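Local structure of ESX-5 secretion system protein EccC5 (Mycobacterium tuberculosis, 6J18) at residues Q67-G72 against P85-F90; G73-I78 against M114-R119; A265-M270 against G277-K282. The protein is the ATPase EccC5 of the ESX-5 type VII secretion system, which secretes EsxN and a number of PE_PGRS and PPE proteins, here as its C-terminal FtsK/SpoIIIE-type domain. All coordinates share one frame; numbering follows the deposited sequence. Where two conformers were deposited one is given.

Contact 1: Q67-G72 against P85-F90; sequences QGVGAG and PVYLNF
At the outer edge of the ATPase domain, the glycine-rich loop G68–G72 that leads from helix 54-61 to strand 75-79 lies over the aromatic ring of Y87, on the short strand 85-87. A71 supplies the face contact: its CA sits 3.7 Å from the centroid of the Y87 ring, 12° off the ring normal, a CH-pi interaction. The CB of the same alanine meets Y87 CE2 at 4.1 Å, and V69 approaches the neighbouring ring carbon, CG2 to Y87 CD2 at 4.2 Å. With CG anti to its carbonyl carbon (chi1 -56°), Y87 lays its ring beneath the loop, where it follows the peptide path from G70 to A71. Strand 85-87 and strand 75-79 form an antiparallel pair, so the loop folds back onto the partner of the strand it is about to enter. G70, with no side chain to intervene, comes nearest to N89, its CA 4.1 Å from N89 CA. The side-chain amide of N89, a residue at the centre of an inverse gamma turn, lies against the G70 backbone, with ND2 3.3 Å from G68 O. Four waters bridge the two segments. One joins V69 O to Y87 N, another accepts from G70 N and donates to N89 OD1, a third donates to both G70 O and L88 O, and the last links G72 N to Y87 OH. That hydroxyl is also hydrogen-bonded to D64, while R66 binds P85 O.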
ATOM      1  N   GLN A  67     -21.009   3.615   5.980  1.00 26.21           N
ATOM      2  CA  GLN A  67     -20.236   3.275   7.165  1.00 25.91           C
ATOM      3  C   GLN A  67     -19.426   1.999   6.957  1.00 25.91           C
ATOM      4  O   GLN A  67     -19.798   1.138   6.159  1.00 26.42           O
ATOM      5  CB  GLN A  67     -21.156   3.119   8.379  1.00 25.25           C
ATOM      6  CG  GLN A  67     -21.963   1.822   8.424  1.00 26.55           C
ATOM      7  CD  GLN A  67     -23.226   1.869   7.583  1.00 29.57           C
ATOM      8  OE1 GLN A  67     -23.372   2.714   6.700  1.00 29.93           O
ATOM      9  NE2 GLN A  67     -24.150   0.954   7.856  1.00 31.50           N
ATOM     10  N   GLY A  68     -18.309   1.897   7.671  1.00 25.36           N
ATOM     11  CA  GLY A  68     -17.530   0.672   7.727  1.00 27.20           C
ATOM     12  C   GLY A  68     -16.840   0.224   6.454  1.00 28.39           C
ATOM     13  O   GLY A  68     -16.494  -0.949   6.325  1.00 30.23           O
ATOM     14  N   VAL A  69     -16.629   1.141   5.517  1.00 26.87           N
ATOM     15  CA  VAL A  69     -15.954   0.793   4.270  1.00 24.01           C
ATOM     16  C   VAL A  69     -14.706   1.645   4.049  1.00 24.37           C
ATOM     17  O   VAL A  69     -14.014   1.500   3.041  1.00 25.44           O
ATOM     18  CB  VAL A  69     -16.893   0.944   3.057  1.00 23.43           C
ATOM     19  CG1 VAL A  69     -18.054  -0.040   3.158  1.00 23.75           C
ATOM     20  CG2 VAL A  69     -17.402   2.372   2.950  1.00 23.50           C
ATOM     21  N   GLY A  70     -14.418   2.526   5.003  1.00 24.04           N
ATOM     22  CA  GLY A  70     -13.259   3.393   4.911  1.00 24.00           C
ATOM     23  C   GLY A  70     -13.528   4.642   4.093  1.00 25.15           C
ATOM     24  O   GLY A  70     -12.603   5.242   3.547  1.00 25.59           O
ATOM     25  N   ALA A  71     -14.799   5.029   4.008  1.00 25.56           N
ATOM     26  CA  ALA A  71     -15.192   6.232   3.280  1.00 24.78           C
ATOM     27  C   ALA A  71     -14.480   7.459   3.844  1.00 25.53           C
ATOM     28  O   ALA A  71     -14.238   7.547   5.048  1.00 23.76           O
ATOM     29  CB  ALA A  71     -16.701   6.419   3.332  1.00 25.54           C
ATOM     30  N   GLY A  72     -14.140   8.396   2.966  1.00 24.48           N
ATOM     31  CA  GLY A  72     -13.370   9.560   3.363  1.00 24.42           C
ATOM     32  C   GLY A  72     -11.882   9.296   3.242  1.00 23.91           C
ATOM     33  O   GLY A  72     -11.062  10.193   3.436  1.00 24.55           O
ATOM     34  N   PRO A  85     -17.555   3.056  -4.547  1.00 23.29           N
ATOM     35  CA  PRO A  85     -16.113   3.114  -4.269  1.00 22.85           C
ATOM     36  C   PRO A  85     -15.602   2.043  -3.306  1.00 23.09           C
ATOM     37  O   PRO A  85     -16.312   1.619  -2.392  1.00 22.79           O
ATOM     38  CB  PRO A  85     -15.936   4.503  -3.646  1.00 22.07           C
ATOM     39  CG  PRO A  85     -17.028   5.306  -4.220  1.00 23.01           C
ATOM     40  CD  PRO A  85     -18.194   4.372  -4.369  1.00 23.58           C
ATOM     41  N   VAL A  86     -14.364   1.614  -3.531  1.00 21.41           N
ATOM     42  CA  VAL A  86     -13.655   0.737  -2.609  1.00 21.80           C
ATOM     43  C   VAL A  86     -12.474   1.513  -2.038  1.00 22.76           C
ATOM     44  O   VAL A  86     -11.756   2.184  -2.777  1.00 21.35           O
ATOM     45  CB  VAL A  86     -13.164  -0.550  -3.302  1.00 22.05           C
ATOM     46  CG1 VAL A  86     -12.309  -1.381  -2.354  1.00 22.77           C
ATOM     47  CG2 VAL A  86     -14.347  -1.359  -3.817  1.00 21.82           C
ATOM     48  N   TYR A  87     -12.282   1.438  -0.725  1.00 22.00           N
ATOM     49  CA  TYR A  87     -11.254   2.237  -0.073  1.00 21.56           C
ATOM     50  C   TYR A  87     -10.168   1.401   0.591  1.00 21.28           C
ATOM     51  O   TYR A  87     -10.315   0.194   0.778  1.00 22.77           O
ATOM     52  CB  TYR A  87     -11.880   3.154   0.984  1.00 21.73           C
ATOM     53  CG  TYR A  87     -12.967   4.067   0.467  1.00 23.42           C
ATOM     54  CD1 TYR A  87     -12.666   5.337  -0.006  1.00 23.25           C
ATOM     55  CD2 TYR A  87     -14.296   3.664   0.467  1.00 23.38           C
ATOM     56  CE1 TYR A  87     -13.657   6.177  -0.475  1.00 21.68           C
ATOM     57  CE2 TYR A  87     -15.295   4.499  -0.001  1.00 22.84           C
ATOM     58  CZ  TYR A  87     -14.969   5.753  -0.470  1.00 22.02           C
ATOM     59  OH  TYR A  87     -15.958   6.588  -0.936  1.00 22.91           O
ATOM     60  N   LEU A  88      -9.071   2.061   0.942  1.00 23.62           N
ATOM     61  CA  LEU A  88      -8.129   1.503   1.897  1.00 24.07           C
ATOM     62  C   LEU A  88      -8.691   1.767   3.287  1.00 24.80           C
ATOM     63  O   LEU A  88      -8.558   2.869   3.821  1.00 26.00           O
ATOM     64  CB  LEU A  88      -6.737   2.115   1.740  1.00 23.14           C
ATOM     65  CG  LEU A  88      -5.931   1.684   0.512  1.00 23.50           C
ATOM     66  CD1 LEU A  88      -4.544   2.309   0.532  1.00 23.02           C
ATOM     67  CD2 LEU A  88      -5.839   0.168   0.440  1.00 23.93           C
ATOM     68  N   ASN A  89      -9.344   0.760   3.857  1.00 23.62           N
ATOM     69  CA  ASN A  89     -10.009   0.910   5.143  1.00 25.10           C
ATOM     70  C   ASN A  89      -9.023   0.727   6.291  1.00 25.60           C
ATOM     71  O   ASN A  89      -8.872  -0.372   6.825  1.00 26.44           O
ATOM     72  CB  ASN A  89     -11.163  -0.091   5.262  1.00 26.48           C
ATOM     73  CG  ASN A  89     -12.082   0.210   6.431  1.00 27.19           C
ATOM     74  OD1 ASN A  89     -11.769   1.035   7.289  1.00 27.88           O
ATOM     75  ND2 ASN A  89     -13.223  -0.466   6.471  1.00 27.91           N
ATOM     76  N   PHE A  90      -8.362   1.815   6.673  1.00 25.41           N
ATOM     77  CA  PHE A  90      -7.301   1.762   7.674  1.00 27.07           C
ATOM     78  C   PHE A  90      -7.823   1.419   9.069  1.00 27.30           C
ATOM     79  O   PHE A  90      -7.049   1.046   9.951  1.00 27.17           O
ATOM     80  CB  PHE A  90      -6.545   3.091   7.703  1.00 26.84           C
ATOM     81  CG  PHE A  90      -5.697   3.325   6.485  1.00 25.31           C
ATOM     82  CD1 PHE A  90      -5.195   2.255   5.761  1.00 24.55           C
ATOM     83  CD2 PHE A  90      -5.405   4.611   6.060  1.00 24.91           C
ATOM     84  CE1 PHE A  90      -4.416   2.461   4.638  1.00 24.99           C
ATOM     85  CE2 PHE A  90      -4.625   4.824   4.935  1.00 25.66           C
ATOM     86  CZ  PHE A  90      -4.130   3.748   4.225  1.00 25.16           C
TER
HETATM   87  O   HOH W   1     -13.956  -0.210   1.000  1.00 24.69           O
HETATM   88  O   HOH W   2     -10.110   4.789   5.396  1.00 35.90           O
HETATM   89  O   HOH W   3     -14.580   2.458   7.886  1.00 50.28           O
HETATM   90  O   HOH W   4     -15.215   8.855   0.394  1.00 20.54           O

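Contact 2: G73-I78 against M114-R119; sequences GIAWAI and MSEIGR
Residues G73–A75, leading into strand 75-79, are fastened to helix 106-120, the helix that follows the predicted ATP-binding loop, through the carboxylate of E116 and a small aliphatic patch. A75 N donates to E116 OE2 over 2.8 Å in a nearly straight bond (164°), meeting the oxygen on its anti side and slightly out of the carboxylate plane. The syn lone pair of that oxygen is taken by R119 NH2 at 2.7 Å, so two donors grip OE2 from different directions. R119 NE holds the other oxygen, OE1, at 2.8 Å, completing a side-on, two-nitrogen salt bridge one helical turn along. This pairing lies close to the guanidinium plane and should hold the carboxylate against rotation. R58 makes a second salt bridge to OE1, and the concentration of positive charge probably favours the ionised acid. The bend of E116 at chi2 (-64°) turns the carboxylate along the helix toward R119, with OE2 left facing A75 N. Beneath it, I74 CG2 packs on E116 CB at 3.6 Å, the two side chains sliding past each other in opposite directions. I74 CD1 reaches farther along the helix to I117 CG1, 3.8 Å away, and both isoleucines also touch F205 of strand 203-208. A water extends the polar group by donating to G73 O and accepting from R119 NH2. Strand 75-79 covers one part of helix 106-120, while I117 packs on the parallel core at F205, a placement typical of the helix after the nucleotide-binding loop in P-loop NTPases such as FtsK.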
ATOM      1  N   GLY A  73     -11.534   8.055   2.917  1.00 22.31           N
ATOM      2  CA  GLY A  73     -10.145   7.664   2.769  1.00 21.69           C
ATOM      3  C   GLY A  73      -9.731   7.467   1.323  1.00 21.95           C
ATOM      4  O   GLY A  73     -10.381   7.968   0.404  1.00 23.38           O
ATOM      5  N   ILE A  74      -8.641   6.731   1.126  1.00 18.64           N
ATOM      6  CA  ILE A  74      -8.085   6.495  -0.204  1.00 20.23           C
ATOM      7  C   ILE A  74      -9.033   5.677  -1.080  1.00 21.06           C
ATOM      8  O   ILE A  74      -9.269   4.501  -0.817  1.00 22.41           O
ATOM      9  CB  ILE A  74      -6.721   5.777  -0.107  1.00 18.21           C
ATOM     10  CG1 ILE A  74      -5.687   6.696   0.550  1.00 21.67           C
ATOM     11  CG2 ILE A  74      -6.245   5.326  -1.481  1.00 18.04           C
ATOM     12  CD1 ILE A  74      -4.331   6.053   0.758  1.00 23.15           C
ATOM     13  N   ALA A  75      -9.573   6.312  -2.118  1.00 22.07           N
ATOM     14  CA  ALA A  75     -10.505   5.657  -3.033  1.00 21.68           C
ATOM     15  C   ALA A  75      -9.780   5.184  -4.287  1.00 23.11           C
ATOM     16  O   ALA A  75      -9.335   5.997  -5.099  1.00 24.21           O
ATOM     17  CB  ALA A  75     -11.642   6.602  -3.400  1.00 21.04           C
ATOM     18  N   TRP A  76      -9.667   3.870  -4.452  1.00 21.02           N
ATOM     19  CA  TRP A  76      -8.794   3.323  -5.484  1.00 20.29           C
ATOM     20  C   TRP A  76      -9.466   2.312  -6.412  1.00 20.92           C
ATOM     21  O   TRP A  76      -8.832   1.815  -7.344  1.00 21.33           O
ATOM     22  CB  TRP A  76      -7.567   2.682  -4.830  1.00 20.87           C
ATOM     23  CG  TRP A  76      -7.896   1.581  -3.866  1.00 23.25           C
ATOM     24  CD1 TRP A  76      -8.362   1.718  -2.590  1.00 24.37           C
ATOM     25  CD2 TRP A  76      -7.772   0.173  -4.097  1.00 24.88           C
ATOM     26  NE1 TRP A  76      -8.542   0.483  -2.015  1.00 25.39           N
ATOM     27  CE2 TRP A  76      -8.185  -0.483  -2.921  1.00 24.64           C
ATOM     28  CE3 TRP A  76      -7.352  -0.598  -5.187  1.00 27.38           C
ATOM     29  CZ2 TRP A  76      -8.193  -1.870  -2.802  1.00 26.70           C
ATOM     30  CZ3 TRP A  76      -7.360  -1.976  -5.067  1.00 29.61           C
ATOM     31  CH2 TRP A  76      -7.778  -2.598  -3.883  1.00 28.55           C
ATOM     32  N   ALA A  77     -10.740   2.016  -6.167  1.00 20.90           N
ATOM     33  CA  ALA A  77     -11.473   1.068  -7.006  1.00 20.19           C
ATOM     34  C   ALA A  77     -12.983   1.179  -6.815  1.00 20.93           C
ATOM     35  O   ALA A  77     -13.456   1.905  -5.942  1.00 20.80           O
ATOM     36  CB  ALA A  77     -11.016  -0.359  -6.715  1.00 20.62           C
ATOM     37  N   ILE A  78     -13.733   0.460  -7.647  1.00 20.39           N
ATOM     38  CA  ILE A  78     -15.171   0.310  -7.455  1.00 20.59           C
ATOM     39  C   ILE A  78     -15.538  -1.170  -7.407  1.00 23.50           C
ATOM     40  O   ILE A  78     -14.902  -1.998  -8.059  1.00 22.01           O
ATOM     41  CB  ILE A  78     -15.988   1.008  -8.564  1.00 24.23           C
ATOM     42  CG1 ILE A  78     -15.613   0.463  -9.944  1.00 26.02           C
ATOM     43  CG2 ILE A  78     -15.791   2.515  -8.503  1.00 23.25           C
ATOM     44  CD1 ILE A  78     -16.484   0.993 -11.066  1.00 27.60           C
ATOM     45  N   MET A 114      -1.160   6.573  -4.771  1.00 18.43           N
ATOM     46  CA  MET A 114      -0.286   7.710  -4.502  1.00 20.23           C
ATOM     47  C   MET A 114      -0.974   9.031  -4.837  1.00 20.85           C
ATOM     48  O   MET A 114      -0.848  10.008  -4.100  1.00 21.12           O
ATOM     49  CB  MET A 114       1.023   7.576  -5.281  1.00 21.14           C
ATOM     50  CG  MET A 114       1.946   6.505  -4.720  1.00 20.79           C
ATOM     51  SD  MET A 114       3.401   6.191  -5.731  1.00 23.44           S
ATOM     52  CE  MET A 114       4.455   7.552  -5.237  1.00 22.97           C
ATOM     53  N   SER A 115      -1.707   9.055  -5.946  1.00 20.56           N
ATOM     54  CA  SER A 115      -2.479  10.236  -6.314  1.00 21.71           C
ATOM     55  C   SER A 115      -3.488  10.577  -5.218  1.00 20.60           C
ATOM     56  O   SER A 115      -3.684  11.747  -4.882  1.00 20.36           O
ATOM     57  CB  SER A 115      -3.196  10.015  -7.647  1.00 22.59           C
ATOM     58  OG  SER A 115      -3.902  11.177  -8.042  1.00 23.46           O
ATOM     59  N   GLU A 116      -4.110   9.547  -4.656  1.00 19.69           N
ATOM     60  CA  GLU A 116      -5.075   9.720  -3.577  1.00 19.89           C
ATOM     61  C   GLU A 116      -4.413  10.256  -2.311  1.00 19.99           C
ATOM     62  O   GLU A 116      -5.001  11.062  -1.591  1.00 20.88           O
ATOM     63  CB  GLU A 116      -5.781   8.396  -3.280  1.00 19.78           C
ATOM     64  CG  GLU A 116      -6.994   8.131  -4.157  1.00 20.36           C
ATOM     65  CD  GLU A 116      -8.094   9.152  -3.945  1.00 22.70           C
ATOM     66  OE1 GLU A 116      -8.088  10.192  -4.640  1.00 24.76           O
ATOM     67  OE2 GLU A 116      -8.961   8.920  -3.077  1.00 21.09           O
ATOM     68  N   ILE A 117      -3.195   9.799  -2.043  1.00 19.96           N
ATOM     69  CA  ILE A 117      -2.429  10.296  -0.906  1.00 22.55           C
ATOM     70  C   ILE A 117      -2.212  11.801  -1.042  1.00 22.34           C
ATOM     71  O   ILE A 117      -2.350  12.552  -0.074  1.00 23.59           O
ATOM     72  CB  ILE A 117      -1.072   9.573  -0.781  1.00 22.19           C
ATOM     73  CG1 ILE A 117      -1.279   8.123  -0.336  1.00 21.36           C
ATOM     74  CG2 ILE A 117      -0.163  10.294   0.200  1.00 22.97           C
ATOM     75  CD1 ILE A 117      -0.009   7.299  -0.337  1.00 21.64           C
ATOM     76  N   GLY A 118      -1.894  12.238  -2.257  1.00 21.13           N
ATOM     77  CA  GLY A 118      -1.692  13.649  -2.535  1.00 22.48           C
ATOM     78  C   GLY A 118      -2.954  14.472  -2.350  1.00 24.82           C
ATOM     79  O   GLY A 118      -2.887  15.648  -1.989  1.00 26.78           O
ATOM     80  N   ARG A 119      -4.105  13.855  -2.595  1.00 23.08           N
ATOM     81  CA  ARG A 119      -5.388  14.539  -2.453  1.00 23.67           C
ATOM     82  C   ARG A 119      -5.810  14.671  -0.992  1.00 24.85           C
ATOM     83  O   ARG A 119      -6.282  15.725  -0.563  1.00 25.01           O
ATOM     84  CB  ARG A 119      -6.480  13.802  -3.236  1.00 22.81           C
ATOM     85  CG  ARG A 119      -7.886  14.343  -2.981  1.00 26.12           C
ATOM     86  CD  ARG A 119      -8.931  13.687  -3.872  1.00 26.13           C
ATOM     87  NE  ARG A 119      -9.303  12.351  -3.411  1.00 25.53           N
ATOM     88  CZ  ARG A 119     -10.261  12.107  -2.521  1.00 27.86           C
ATOM     89  NH1 ARG A 119     -10.944  13.112  -1.984  1.00 28.40           N
ATOM     90  NH2 ARG A 119     -10.536  10.860  -2.163  1.00 25.63           N
TER
HETATM   91  O   HOH W   5     -12.476   9.814  -0.017  1.00 23.66           O

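Contact 3: A265-M270 against G277-K282; sequences APLLVM and GFIRGK
A265 O is gripped by two nitrogens of one guanidinium group: R280 NH1 donates at 2.7 Å and 162°, and R280 NH2 adds a weak bond of 3.2 Å. R280 was modelled in two conformers, and these contacts are those of the one described. The carbonyl oxygen lies exactly in the guanidinium plane at its edge, whereas NH1 stands tilted 31° from the carbonyl plane. The side chain, bent at chi2 and chi3, reaches across to A265, just before strand 267-269. L267 CB lies over one face of the group, toward its rim, and approaches NH2 of R280 at 3.7 Å. R280 NE is bound in turn by A297 O, so backbone carbonyls hold the guanidinium at separate nitrogens. Apolar contacts continue along the strand. I279 CG2 meets L267 CD2 at 3.6 Å, their side chains crossing at about a right angle, and reaches V269 CG2 at 4.2 Å. M296 of strand 292-296 packs on V269, I279 and R280. The chain turns a corner at I279, where I279 and R280 form a classic beta bulge opposite strand 283-284. The contact thus seats a bulged two-stranded hairpin against strand 267-269, a parallel neighbour of strand 96-100 in the central sheet of the ATPase fold.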
ATOM      1  N   ALA A 265      -3.585  -8.729   5.979  1.00 31.85           N
ATOM      2  CA  ALA A 265      -3.702  -7.601   5.064  1.00 29.13           C
ATOM      3  C   ALA A 265      -4.537  -7.983   3.847  1.00 27.90           C
ATOM      4  O   ALA A 265      -4.481  -9.125   3.389  1.00 28.29           O
ATOM      5  CB  ALA A 265      -2.322  -7.119   4.632  1.00 27.28           C
ATOM      6  N   PRO A 266      -5.328  -7.030   3.331  1.00 28.52           N
ATOM      7  CA  PRO A 266      -6.103  -7.248   2.105  1.00 27.81           C
ATOM      8  C   PRO A 266      -5.207  -7.631   0.933  1.00 26.15           C
ATOM      9  O   PRO A 266      -4.146  -7.034   0.750  1.00 25.86           O
ATOM     10  CB  PRO A 266      -6.768  -5.891   1.862  1.00 28.94           C
ATOM     11  CG  PRO A 266      -6.831  -5.256   3.207  1.00 31.24           C
ATOM     12  CD  PRO A 266      -5.593  -5.707   3.924  1.00 30.06           C
ATOM     13  N   LEU A 267      -5.629  -8.622   0.157  1.00 24.85           N
ATOM     14  CA  LEU A 267      -4.850  -9.082  -0.983  1.00 23.84           C
ATOM     15  C   LEU A 267      -5.660  -9.004  -2.271  1.00 23.80           C
ATOM     16  O   LEU A 267      -6.635  -9.734  -2.447  1.00 24.12           O
ATOM     17  CB  LEU A 267      -4.363 -10.514  -0.753  1.00 24.88           C
ATOM     18  CG  LEU A 267      -3.650 -11.204  -1.917  1.00 24.14           C
ATOM     19  CD1 LEU A 267      -2.353 -10.499  -2.262  1.00 22.40           C
ATOM     20  CD2 LEU A 267      -3.389 -12.658  -1.576  1.00 25.31           C
ATOM     21  N   LEU A 268      -5.257  -8.108  -3.166  1.00 22.74           N
ATOM     22  CA  LEU A 268      -5.906  -7.995  -4.463  1.00 22.33           C
ATOM     23  C   LEU A 268      -5.257  -8.939  -5.461  1.00 22.17           C
ATOM     24  O   LEU A 268      -4.109  -8.742  -5.860  1.00 21.46           O
ATOM     25  CB  LEU A 268      -5.847  -6.560  -4.987  1.00 22.44           C
ATOM     26  CG  LEU A 268      -6.605  -6.335  -6.299  1.00 22.32           C
ATOM     27  CD1 LEU A 268      -8.105  -6.469  -6.079  1.00 21.24           C
ATOM     28  CD2 LEU A 268      -6.265  -4.983  -6.909  1.00 23.54           C
ATOM     29  N   VAL A 269      -5.991  -9.971  -5.856  1.00 22.45           N
ATOM     30  CA  VAL A 269      -5.501 -10.898  -6.866  1.00 22.88           C
ATOM     31  C   VAL A 269      -6.071 -10.520  -8.225  1.00 22.91           C
ATOM     32  O   VAL A 269      -7.223 -10.825  -8.535  1.00 19.95           O
ATOM     33  CB  VAL A 269      -5.871 -12.353  -6.536  1.00 23.51           C
ATOM     34  CG1 VAL A 269      -5.285 -13.298  -7.578  1.00 24.20           C
ATOM     35  CG2 VAL A 269      -5.375 -12.717  -5.145  1.00 24.27           C
ATOM     36  N   MET A 270      -5.261  -9.847  -9.034  1.00 20.76           N
ATOM     37  CA  MET A 270      -5.701  -9.417 -10.354  1.00 20.50           C
ATOM     38  C   MET A 270      -5.645 -10.604 -11.317  1.00 22.31           C
ATOM     39  O   MET A 270      -5.772 -11.753 -10.887  1.00 21.66           O
ATOM     40  CB  MET A 270      -4.845  -8.243 -10.840  1.00 21.50           C
ATOM     41  CG  MET A 270      -4.689  -7.154  -9.771  1.00 22.15           C
ATOM     42  SD  MET A 270      -3.971  -5.591 -10.322  1.00 23.14           S
ATOM     43  CE  MET A 270      -5.313  -4.917 -11.297  1.00 26.28           C
ATOM     44  N   GLY A 277      -2.986 -22.902  -7.487  1.00 52.25           N
ATOM     45  CA  GLY A 277      -3.740 -23.454  -6.375  1.00 50.56           C
ATOM     46  C   GLY A 277      -4.529 -22.413  -5.606  1.00 46.49           C
ATOM     47  O   GLY A 277      -4.808 -21.324  -6.113  1.00 42.86           O
ATOM     48  N   PHE A 278      -4.891 -22.753  -4.373  1.00 45.83           N
ATOM     49  CA  PHE A 278      -5.636 -21.847  -3.510  1.00 44.88           C
ATOM     50  C   PHE A 278      -4.738 -20.733  -2.987  1.00 43.66           C
ATOM     51  O   PHE A 278      -3.625 -20.984  -2.522  1.00 45.53           O
ATOM     52  CB  PHE A 278      -6.262 -22.610  -2.343  1.00 45.53           C
ATOM     53  CG  PHE A 278      -7.301 -23.611  -2.760  1.00 46.33           C
ATOM     54  CD1 PHE A 278      -8.524 -23.192  -3.258  1.00 45.19           C
ATOM     55  CD2 PHE A 278      -7.058 -24.970  -2.650  1.00 48.61           C
ATOM     56  CE1 PHE A 278      -9.483 -24.110  -3.642  1.00 46.79           C
ATOM     57  CE2 PHE A 278      -8.015 -25.894  -3.031  1.00 49.27           C
ATOM     58  CZ  PHE A 278      -9.229 -25.462  -3.528  1.00 47.81           C
ATOM     59  N   ILE A 279      -5.229 -19.502  -3.068  1.00 40.44           N
ATOM     60  CA  ILE A 279      -4.491 -18.347  -2.575  1.00 38.11           C
ATOM     61  C   ILE A 279      -4.846 -18.094  -1.113  1.00 39.11           C
ATOM     62  O   ILE A 279      -3.988 -18.162  -0.233  1.00 40.47           O
ATOM     63  CB  ILE A 279      -4.785 -17.090  -3.411  1.00 35.14           C
ATOM     64  CG1 ILE A 279      -4.565 -17.378  -4.898  1.00 35.51           C
ATOM     65  CG2 ILE A 279      -3.914 -15.934  -2.959  1.00 34.18           C
ATOM     66  CD1 ILE A 279      -3.193 -17.937  -5.218  1.00 35.90           C
ATOM     67  N   ARG A 280      -6.117 -17.788  -0.865  1.00 38.57           N
ATOM     68  CA  ARG A 280      -6.620 -17.617   0.493  0.53 38.59           C
ATOM     69  C   ARG A 280      -7.949 -18.348   0.656  1.00 39.87           C
ATOM     70  O   ARG A 280      -8.863 -18.180  -0.152  1.00 39.60           O
ATOM     71  CB  ARG A 280      -6.779 -16.130   0.833  0.53 36.83           C
ATOM     72  CG  ARG A 280      -5.519 -15.304   0.610  0.53 35.46           C
ATOM     73  CD  ARG A 280      -5.040 -14.634   1.889  0.53 34.70           C
ATOM     74  NE  ARG A 280      -5.808 -13.434   2.202  0.53 32.77           N
ATOM     75  CZ  ARG A 280      -5.265 -12.265   2.529  0.53 28.46           C
ATOM     76  NH1 ARG A 280      -6.043 -11.226   2.798  0.53 25.55           N
ATOM     77  NH2 ARG A 280      -3.947 -12.136   2.589  0.53 29.00           N
ATOM     78  N   GLY A 281      -8.050 -19.167   1.699  1.00 41.31           N
ATOM     79  CA  GLY A 281      -9.252 -19.944   1.938  1.00 43.20           C
ATOM     80  C   GLY A 281      -9.524 -20.926   0.814  1.00 43.89           C
ATOM     81  O   GLY A 281      -8.673 -21.749   0.482  1.00 43.32           O
ATOM     82  N   LYS A 282     -10.711 -20.832   0.222  1.00 45.67           N
ATOM     83  CA  LYS A 282     -11.092 -21.701  -0.888  1.00 47.36           C
ATOM     84  C   LYS A 282     -11.040 -20.960  -2.222  1.00 44.71           C
ATOM     85  O   LYS A 282     -11.615 -21.407  -3.214  1.00 44.76           O
ATOM     86  CB  LYS A 282     -12.495 -22.273  -0.664  1.00 50.75           C
ATOM     87  CG  LYS A 282     -12.544 -23.447   0.300  1.00 55.14           C
ATOM     88  CD  LYS A 282     -11.382 -24.396   0.066  1.00 57.72           C
ATOM     89  CE  LYS A 282     -11.620 -25.743   0.724  1.00 62.11           C
ATOM     90  NZ  LYS A 282     -10.369 -26.548   0.766  1.00 64.12           N
TER

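How the contacts relate
Contacts 1 and 2 are neighbours, since strands 85-87 and 75-79 pair antiparallel, with L88 N probably hydrogen-bonded to I74 O and the contact centres about 11 Å apart. Contact 1 is at the surface, where waters bridge a glycine-rich loop to backbone and tyrosine, whereas contact 2 is buried and relies on a carboxylate shared between a backbone N-H and arginines. Contact 3, also buried, sits about 20 Å from the centre of contact 1 and about 22 Å from that of contact 2; its arginine addresses backbone carbonyls. W76 CZ3 packs on L268 CD2 at 3.7 Å, where segments 73-78 and 265-270 meet; all three contacts reach the same mixed sheet.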